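Local coordinates for protein L-methionine gamma-lyase (Fusobacterium nucleatum subsp. nucleatum, PDB 6LXU) that belongs to the Cys/Met metabolism family of pyridoxal-phosphate-dependent enzymes and carries its cofactor covalently attached, as part of a four-chain assembly, at residues T96-L101 with D242-V247; F317-K320 with E324-K327; P193-P198 with R269-A274. All coordinates share one frame; numbering follows the deposited sequence. Where two conformers were deposited one is given.

Overall arrangement
The three contacts all lie in one chain of a four-chain PLP-dependent enzyme. Contact 1 joins helix 89-100 to the end of helix 229-244, beside a second subunit. Contact 3 is on the opposite side of the chain's centre, about 29 Å away between centres and about 13 Å between nearest atoms. The segments of contacts 1 and 3 alternate along the chain. Contact 2 comes later in the chain and packs a strand on the helix that follows it. Its nearest atoms are about 10 Å from contact 3 and about 28 Å from contact 1. Near contact 3, the ring of H270 meets that of Y213 edge-to-face; Y213 follows K212, the cofactor-bearing lysine, in sequence.

Contact 1 of 3, residues T96-L101 with D242-V247; sequences TLWTVL and DMTGAV
W98 of helix 89-100 packs against M243 and T244, the last turn of helix 229-244, in a helix-helix contact at the interface with a second subunit. M243 reaches over the start of the tryptophan side chain rather than its ring. Its chain is extended at chi2 and bends at chi3 (71°). This bend lays the methyl group on the base of W98, with M243 CE 3.9 Å from W98 CB. The sulfur lies by the backbone, M243 SD being 3.8 Å from W98 O. A second conformer of M243 was deposited, so these details hold for one of two positions.

T244 meets the indole from another direction. Its methyl group comes to the ring edge, near the ring plane, with T244 CG2 3.8 Å from W98 CD1. A chi1 of 70° sends CG2 to the ring and leaves OG1 on the other branch. T244 OG1 accepts from A246 N at 3.2 Å, with an N-H...O angle of 153°, forming an ST turn. G245 leaves the helix with positive phi between them. The hydroxyl is also hydrogen-bonded to S95 OG.

The polar end of the indole looks to the second subunit. W98 NE1 bonds to M243 O of that subunit, M243 O of this chain accepts in turn from W98 NE1 of the second subunit, and the two W98 rings stack. R127 NH1 of the second subunit bonds to W98 O.

Within the chain, the methyl groups of M243 and T244 and the sulfur of M243 meet CB, CD1 and the backbone O of W98, with no hydrogen bond. The same tryptophan is thus packed by apolar groups within its chain and hydrogen-bonded across the interface, consistent with a fixed indole at the subunit boundary.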
loop_
_atom_site.group_PDB
_atom_site.type_symbol
_atom_site.label_atom_id
_atom_site.label_comp_id
_atom_site.label_asym_id
_atom_site.label_seq_id
_atom_site.Cartn_x
_atom_site.Cartn_y
_atom_site.Cartn_z
ATOM N N THR A 96 11.965 23.520 -8.266
ATOM C CA THR A 96 12.994 24.468 -7.838
ATOM C C THR A 96 13.242 25.536 -8.904
ATOM O O THR A 96 13.209 26.739 -8.604
ATOM C CB THR A 96 14.295 23.718 -7.491
ATOM O OG1 THR A 96 14.045 22.834 -6.390
ATOM C CG2 THR A 96 15.391 24.693 -7.094
ATOM N N LEU A 97 13.473 25.116 -10.131
ATOM C CA LEU A 97 13.804 26.060 -11.199
ATOM C C LEU A 97 12.658 27.009 -11.525
ATOM O O LEU A 97 12.886 28.221 -11.709
ATOM C CB LEU A 97 14.288 25.312 -12.435
ATOM C CG LEU A 97 15.632 24.589 -12.248
ATOM C CD1 LEU A 97 15.928 23.706 -13.436
ATOM C CD2 LEU A 97 16.784 25.555 -12.023
ATOM N N TRP A 98 11.424 26.508 -11.566
ATOM C CA TRP A 98 10.287 27.390 -11.833
ATOM C C TRP A 98 10.070 28.410 -10.726
ATOM O O TRP A 98 9.493 29.485 -10.972
ATOM C CB TRP A 98 8.977 26.609 -12.039
ATOM C CG TRP A 98 8.915 25.741 -13.259
ATOM C CD1 TRP A 98 8.545 24.432 -13.277
ATOM C CD2 TRP A 98 9.211 26.097 -14.624
ATOM N NE1 TRP A 98 8.568 23.951 -14.556
ATOM C CE2 TRP A 98 8.996 24.940 -15.407
ATOM C CE3 TRP A 98 9.661 27.273 -15.266
ATOM C CZ2 TRP A 98 9.219 24.915 -16.800
ATOM C CZ3 TRP A 98 9.891 27.245 -16.667
ATOM C CH2 TRP A 98 9.659 26.073 -17.412
ATOM N N THR A 99 10.458 28.069 -9.500
ATOM C CA THR A 99 10.341 28.990 -8.377
ATOM C C THR A 99 11.332 30.150 -8.484
ATOM O O THR A 99 10.956 31.315 -8.292
ATOM C CB THR A 99 10.539 28.248 -7.041
ATOM O OG1 THR A 99 9.515 27.253 -6.921
ATOM C CG2 THR A 99 10.442 29.198 -5.851
ATOM N N VAL A 100 12.583 29.831 -8.761
ATOM C CA VAL A 100 13.662 30.824 -8.618
ATOM C C VAL A 100 13.990 31.582 -9.896
ATOM O O VAL A 100 14.679 32.622 -9.818
ATOM C CB VAL A 100 14.954 30.210 -8.012
ATOM C CG1 VAL A 100 14.654 29.555 -6.676
ATOM C CG2 VAL A 100 15.652 29.256 -8.962
ATOM N N LEU A 101 13.529 31.106 -11.051
ATOM C CA LEU A 101 13.798 31.755 -12.326
ATOM C C LEU A 101 12.626 32.628 -12.768
ATOM O O LEU A 101 11.558 32.624 -12.168
ATOM C CB LEU A 101 14.096 30.710 -13.400
ATOM C CG LEU A 101 15.401 29.930 -13.235
ATOM C CD1 LEU A 101 15.454 28.783 -14.222
ATOM C CD2 LEU A 101 16.620 30.841 -13.384
ATOM N N ASP A 242 1.743 25.128 -7.329
ATOM C CA ASP A 242 1.093 25.663 -8.524
ATOM C C ASP A 242 1.781 25.317 -9.832
ATOM O O ASP A 242 1.080 25.185 -10.845
ATOM C CB ASP A 242 1.017 27.201 -8.448
ATOM C CG ASP A 242 0.224 27.736 -7.259
ATOM O OD1 ASP A 242 -0.654 27.039 -6.759
ATOM O OD2 ASP A 242 0.474 28.902 -6.873
ATOM N N MET A 243 3.104 25.223 -9.865
ATOM C CA MET A 243 3.765 25.167 -11.158
ATOM C C MET A 243 4.155 23.778 -11.635
ATOM O O MET A 243 4.376 23.593 -12.823
ATOM C CB MET A 243 4.942 26.109 -11.157
ATOM C CG MET A 243 4.520 27.506 -10.730
ATOM S SD MET A 243 5.806 28.745 -10.859
ATOM C CE MET A 243 5.962 28.938 -12.634
ATOM N N THR A 244 4.203 22.799 -10.726
ATOM C CA THR A 244 4.390 21.412 -11.121
ATOM C C THR A 244 3.327 20.483 -10.553
ATOM O O THR A 244 3.017 19.474 -11.180
ATOM C CB THR A 244 5.754 20.867 -10.700
ATOM O OG1 THR A 244 5.773 20.720 -9.275
ATOM C CG2 THR A 244 6.898 21.763 -11.165
ATOM N N GLY A 245 2.819 20.755 -9.356
ATOM C CA GLY A 245 1.923 19.805 -8.730
ATOM C C GLY A 245 2.513 18.410 -8.572
ATOM O O GLY A 245 1.768 17.434 -8.559
ATOM N N ALA A 246 3.831 18.303 -8.425
ATOM C CA ALA A 246 4.491 16.997 -8.327
ATOM C C ALA A 246 4.425 16.473 -6.886
ATOM O O ALA A 246 5.435 16.358 -6.195
ATOM C CB ALA A 246 5.915 17.106 -8.821
ATOM N N VAL A 247 3.211 16.115 -6.470
ATOM C CA VAL A 247 2.922 15.756 -5.090
ATOM C C VAL A 247 3.214 14.293 -4.842
ATOM O O VAL A 247 2.622 13.414 -5.469
ATOM C CB VAL A 247 1.453 16.046 -4.742
ATOM C CG1 VAL A 247 1.133 15.658 -3.310
ATOM C CG2 VAL A 247 1.135 17.522 -4.953
#

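Contact 2 of 3, residues F317-K320 with E324-K327; sequences FELK and EAGK
L319 has its CG anti to the carbonyl carbon (chi1 -66°), and its CD1 extends nearly opposite CA (chi2 166°), which brings it to the A325-G326 peptide. CD1 is thus the far tip of the side chain and carries most of the contact. It rests over the peptide group. L319 CD1 is 3.6 Å from A325 O and also 3.6 Å from G326 N. The carbonyl carbon between them is equally near, so the methyl group is centred on the peptide rather than on one polar atom. G326 takes part through its backbone alone.

A325 adds the helix's side-chain part of the contact. Its methyl group points toward the strand and touches two parts of the leucine. A325 CB lies 4.1 Å from L319 CD1 and 4.1 Å from L319 CB. The CA atoms of L319 and A325 are 6.6 Å apart. No hydrogen bond crosses between the segments, and the contact is van der Waals packing of buried groups.

The other methyl group of L319 serves the strand side. L319 CD2 sits at the edge of the F317 ring, in its plane, with CD2 3.9 Å from F317 CE2. The two methyl groups of L319 thus touch the helix backbone and the F317 ring respectively, the ring belonging to a residue two places back on the same strand.

L319 ends strand 314-319, and a short turn leads into helix 322-332, which folds back on the same sheet. In that sheet, strand 314-319 runs antiparallel to 287-291 and 374-378, its two neighbours. L329, one turn further along the helix, touches both F317 and L319. The C-terminal I398 packs on L319 and A325.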
loop_
_atom_site.group_PDB
_atom_site.type_symbol
_atom_site.label_atom_id
_atom_site.label_comp_id
_atom_site.label_asym_id
_atom_site.label_seq_id
_atom_site.Cartn_x
_atom_site.Cartn_y
_atom_site.Cartn_z
ATOM N N PHE A 317 32.664 1.731 -18.006
ATOM C CA PHE A 317 33.890 1.160 -18.551
ATOM C C PHE A 317 33.736 0.971 -20.040
ATOM O O PHE A 317 32.634 0.823 -20.557
ATOM C CB PHE A 317 34.287 -0.141 -17.832
ATOM C CG PHE A 317 33.238 -1.227 -17.853
ATOM C CD1 PHE A 317 32.220 -1.274 -16.894
ATOM C CD2 PHE A 317 33.296 -2.245 -18.798
ATOM C CE1 PHE A 317 31.280 -2.295 -16.908
ATOM C CE2 PHE A 317 32.360 -3.266 -18.814
ATOM C CZ PHE A 317 31.345 -3.291 -17.866
ATOM N N GLU A 318 34.878 0.999 -20.732
ATOM C CA GLU A 318 34.922 0.836 -22.191
ATOM C C GLU A 318 35.450 -0.540 -22.527
ATOM O O GLU A 318 36.581 -0.881 -22.181
ATOM C CB GLU A 318 35.818 1.895 -22.825
ATOM C CG GLU A 318 35.767 1.933 -24.352
ATOM C CD GLU A 318 34.565 2.665 -24.922
ATOM O OE1 GLU A 318 34.006 3.545 -24.232
ATOM O OE2 GLU A 318 34.204 2.409 -26.091
ATOM N N LEU A 319 34.645 -1.338 -23.201
ATOM C CA LEU A 319 35.104 -2.610 -23.720
ATOM C C LEU A 319 35.929 -2.369 -24.985
ATOM O O LEU A 319 35.501 -1.632 -25.873
ATOM C CB LEU A 319 33.918 -3.501 -24.058
ATOM C CG LEU A 319 33.096 -3.936 -22.847
ATOM C CD1 LEU A 319 31.771 -4.515 -23.311
ATOM C CD2 LEU A 319 33.876 -4.931 -22.012
ATOM N N LYS A 320 37.107 -2.991 -25.075
ATOM C CA LYS A 320 37.971 -2.762 -26.248
ATOM C C LYS A 320 37.344 -3.231 -27.564
ATOM O O LYS A 320 37.701 -2.704 -28.641
ATOM C CB LYS A 320 39.355 -3.381 -26.043
ATOM C CG LYS A 320 39.424 -4.889 -26.108
ATOM C CD LYS A 320 40.780 -5.351 -25.607
ATOM C CE LYS A 320 41.067 -6.788 -25.969
ATOM N NZ LYS A 320 41.630 -6.916 -27.346
ATOM N N GLU A 324 29.614 -4.500 -30.594
ATOM C CA GLU A 324 29.194 -5.886 -30.483
ATOM C C GLU A 324 29.622 -6.495 -29.154
ATOM O O GLU A 324 28.910 -7.349 -28.625
ATOM C CB GLU A 324 29.720 -6.723 -31.661
ATOM C CG GLU A 324 29.166 -6.294 -33.018
ATOM C CD GLU A 324 27.655 -6.425 -33.132
ATOM O OE1 GLU A 324 27.093 -7.430 -32.653
ATOM O OE2 GLU A 324 27.021 -5.519 -33.703
ATOM N N ALA A 325 30.764 -6.066 -28.621
ATOM C CA ALA A 325 31.212 -6.539 -27.316
ATOM C C ALA A 325 30.243 -6.110 -26.214
ATOM O O ALA A 325 29.968 -6.909 -25.307
ATOM C CB ALA A 325 32.610 -6.047 -27.011
ATOM N N GLY A 326 29.742 -4.878 -26.295
ATOM C CA GLY A 326 28.753 -4.388 -25.323
ATOM C C GLY A 326 27.504 -5.237 -25.317
ATOM O O GLY A 326 27.023 -5.665 -24.256
ATOM N N LYS A 327 26.966 -5.507 -26.500
ATOM C CA LYS A 327 25.736 -6.305 -26.584
ATOM C C LYS A 327 25.975 -7.747 -26.141
ATOM O O LYS A 327 25.175 -8.320 -25.392
ATOM C CB LYS A 327 25.151 -6.277 -28.002
ATOM C CG LYS A 327 24.767 -4.896 -28.490
ATOM C CD LYS A 327 23.786 -4.926 -29.660
ATOM C CE LYS A 327 24.286 -5.734 -30.849
ATOM N NZ LYS A 327 23.228 -5.892 -31.878
#

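Contact 3 of 3, residues P193-P198 with R269-A274; sequences PYMQKP and RHCKNA
N273 ND2 is gripped by two carbonyl oxygens, those of G380 and E382, on the same helix whose C271 meets M195 and Y194. H270 ND1 is bonded in turn to V379 O. These bonds tie helix 263-282 to the chain just after strand 374-378. C271 lies between the two tied residues and turns its thiol to segment 193-198.

In the contact itself the M195 thioether and the Y194 ring atom CE2 meet the C271 thiol. M195 runs out extended through chi2 (175°) and then bends at chi3 (-116°), well away from a staggered value. The bend brings the terminal methyl group to the thiol, with M195 CE 3.6 Å from C271 SG. The thioether sulfur stands a little further back, M195 SD being 4.0 Å from C271 SG. The backbones stay well apart, the CA atoms of M195 and C271 being 9.9 Å from each other, so the two side chains bridge the gap end to end.

Y194 adds a lighter touch. Its ring comes obliquely to the same thiol, with Y194 CE2 4.4 Å from C271 SG. No hydrogen bond joins the segments.

This is apolar packing that joins the short helix 192-195, which follows strand 183-187 of the seven-stranded sheet, to the long helix 263-282. M267 on that helix touches both Y194 and M195, so the packing continues one turn back. M195 is backbone-bonded to K309, and C271 also touches D310. H270 stacks edge-to-face with Y213, next to the cofactor-bearing K212. P193 packs on helix 65-78 through L77 and E78, while N273 packs on helix 384-396.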
loop_
_atom_site.group_PDB
_atom_site.type_symbol
_atom_site.label_atom_id
_atom_site.label_comp_id
_atom_site.label_asym_id
_atom_site.label_seq_id
_atom_site.Cartn_x
_atom_site.Cartn_y
_atom_site.Cartn_z
ATOM N N PRO A 193 24.021 11.904 0.446
ATOM C CA PRO A 193 24.658 12.502 1.632
ATOM C C PRO A 193 25.583 11.576 2.406
ATOM O O PRO A 193 26.299 12.060 3.298
ATOM C CB PRO A 193 23.481 12.968 2.484
ATOM C CG PRO A 193 22.323 12.193 1.997
ATOM C CD PRO A 193 22.550 11.930 0.546
ATOM N N TYR A 194 25.618 10.285 2.096
ATOM C CA TYR A 194 26.658 9.396 2.631
ATOM C C TYR A 194 28.046 9.804 2.151
ATOM O O TYR A 194 29.023 9.626 2.892
ATOM C CB TYR A 194 26.345 7.943 2.239
ATOM C CG TYR A 194 27.334 6.901 2.684
ATOM C CD1 TYR A 194 27.208 6.302 3.929
ATOM C CD2 TYR A 194 28.342 6.457 1.849
ATOM C CE1 TYR A 194 28.064 5.313 4.354
ATOM C CE2 TYR A 194 29.242 5.480 2.270
ATOM C CZ TYR A 194 29.093 4.931 3.532
ATOM O OH TYR A 194 29.947 3.947 3.978
ATOM N N MET A 195 28.155 10.321 0.932
ATOM C CA MET A 195 29.454 10.691 0.373
ATOM C C MET A 195 29.713 12.180 0.297
ATOM O O MET A 195 30.877 12.588 0.404
ATOM C CB MET A 195 29.632 10.101 -1.021
ATOM C CG MET A 195 29.688 8.595 -0.979
ATOM S SD MET A 195 29.751 7.805 -2.587
ATOM C CE MET A 195 28.206 6.900 -2.567
ATOM N N GLN A 196 28.692 13.001 0.077
ATOM C CA GLN A 196 28.911 14.396 -0.293
ATOM C C GLN A 196 27.774 15.216 0.266
ATOM O O GLN A 196 26.614 14.806 0.146
ATOM C CB GLN A 196 28.919 14.448 -1.818
ATOM C CG GLN A 196 29.251 15.759 -2.485
ATOM C CD GLN A 196 29.485 15.559 -3.970
ATOM O OE1 GLN A 196 30.626 15.453 -4.421
ATOM N NE2 GLN A 196 28.404 15.467 -4.742
ATOM N N LYS A 197 28.094 16.358 0.885
ATOM C CA LYS A 197 27.097 17.249 1.466
ATOM C C LYS A 197 27.312 18.655 0.907
ATOM O O LYS A 197 28.030 19.486 1.496
ATOM C CB LYS A 197 27.149 17.225 2.996
ATOM C CG LYS A 197 26.837 15.847 3.579
ATOM C CD LYS A 197 26.536 15.916 5.068
ATOM C CE LYS A 197 26.493 14.535 5.706
ATOM N NZ LYS A 197 25.835 14.551 7.039
ATOM N N PRO A 198 26.738 18.922 -0.269
ATOM C CA PRO A 198 27.044 20.169 -0.962
ATOM C C PRO A 198 26.757 21.438 -0.161
ATOM O O PRO A 198 27.470 22.449 -0.349
ATOM C CB PRO A 198 26.174 20.086 -2.230
ATOM C CG PRO A 198 26.019 18.618 -2.475
ATOM C CD PRO A 198 25.905 18.028 -1.107
ATOM N N ARG A 269 27.775 -1.046 1.685
ATOM C CA ARG A 269 27.943 -2.262 0.886
ATOM C C ARG A 269 28.024 -1.951 -0.605
ATOM O O ARG A 269 28.820 -2.562 -1.318
ATOM C CB ARG A 269 26.822 -3.249 1.197
ATOM C CG ARG A 269 26.897 -4.566 0.438
ATOM C CD ARG A 269 28.223 -5.293 0.614
ATOM N NE ARG A 269 28.606 -5.474 2.014
ATOM C CZ ARG A 269 28.383 -6.566 2.742
ATOM N NH1 ARG A 269 27.773 -7.611 2.214
ATOM N NH2 ARG A 269 28.794 -6.617 3.994
ATOM N N HIS A 270 27.210 -1.016 -1.082
ATOM C CA HIS A 270 27.296 -0.573 -2.475
ATOM C C HIS A 270 28.749 -0.170 -2.808
ATOM O O HIS A 270 29.314 -0.610 -3.807
ATOM C CB HIS A 270 26.415 0.667 -2.737
ATOM C CG HIS A 270 24.956 0.407 -2.983
ATOM N ND1 HIS A 270 24.484 -0.327 -4.044
ATOM C CD2 HIS A 270 23.854 0.911 -2.360
ATOM C CE1 HIS A 270 23.157 -0.311 -4.025
ATOM N NE2 HIS A 270 22.744 0.442 -3.021
ATOM N N CYS A 271 29.341 0.677 -1.964
ATOM C CA CYS A 271 30.693 1.189 -2.224
ATOM C C CYS A 271 31.759 0.122 -2.051
ATOM O O CYS A 271 32.712 0.084 -2.837
ATOM C CB CYS A 271 31.002 2.392 -1.342
ATOM S SG CYS A 271 30.032 3.866 -1.745
ATOM N N LYS A 272 31.628 -0.734 -1.048
ATOM C CA LYS A 272 32.573 -1.844 -0.829
ATOM C C LYS A 272 32.579 -2.759 -2.052
ATOM O O LYS A 272 33.639 -3.115 -2.595
ATOM C CB LYS A 272 32.177 -2.628 0.432
ATOM C CG LYS A 272 33.084 -3.795 0.830
ATOM C CD LYS A 272 32.438 -4.660 1.911
ATOM C CE LYS A 272 33.344 -5.777 2.405
ATOM N NZ LYS A 272 34.617 -5.250 2.967
ATOM N N ASN A 273 31.391 -3.157 -2.488
ATOM C CA ASN A 273 31.271 -3.968 -3.688
ATOM C C ASN A 273 31.875 -3.257 -4.884
ATOM O O ASN A 273 32.623 -3.863 -5.657
ATOM C CB ASN A 273 29.798 -4.267 -4.015
ATOM C CG ASN A 273 29.191 -5.374 -3.173
ATOM O OD1 ASN A 273 29.865 -6.037 -2.393
ATOM N ND2 ASN A 273 27.879 -5.585 -3.355
ATOM N N ALA A 274 31.540 -1.986 -5.055
ATOM C CA ALA A 274 31.984 -1.266 -6.242
ATOM C C ALA A 274 33.498 -1.155 -6.321
ATOM O O ALA A 274 34.066 -1.347 -7.395
ATOM C CB ALA A 274 31.356 0.112 -6.304
#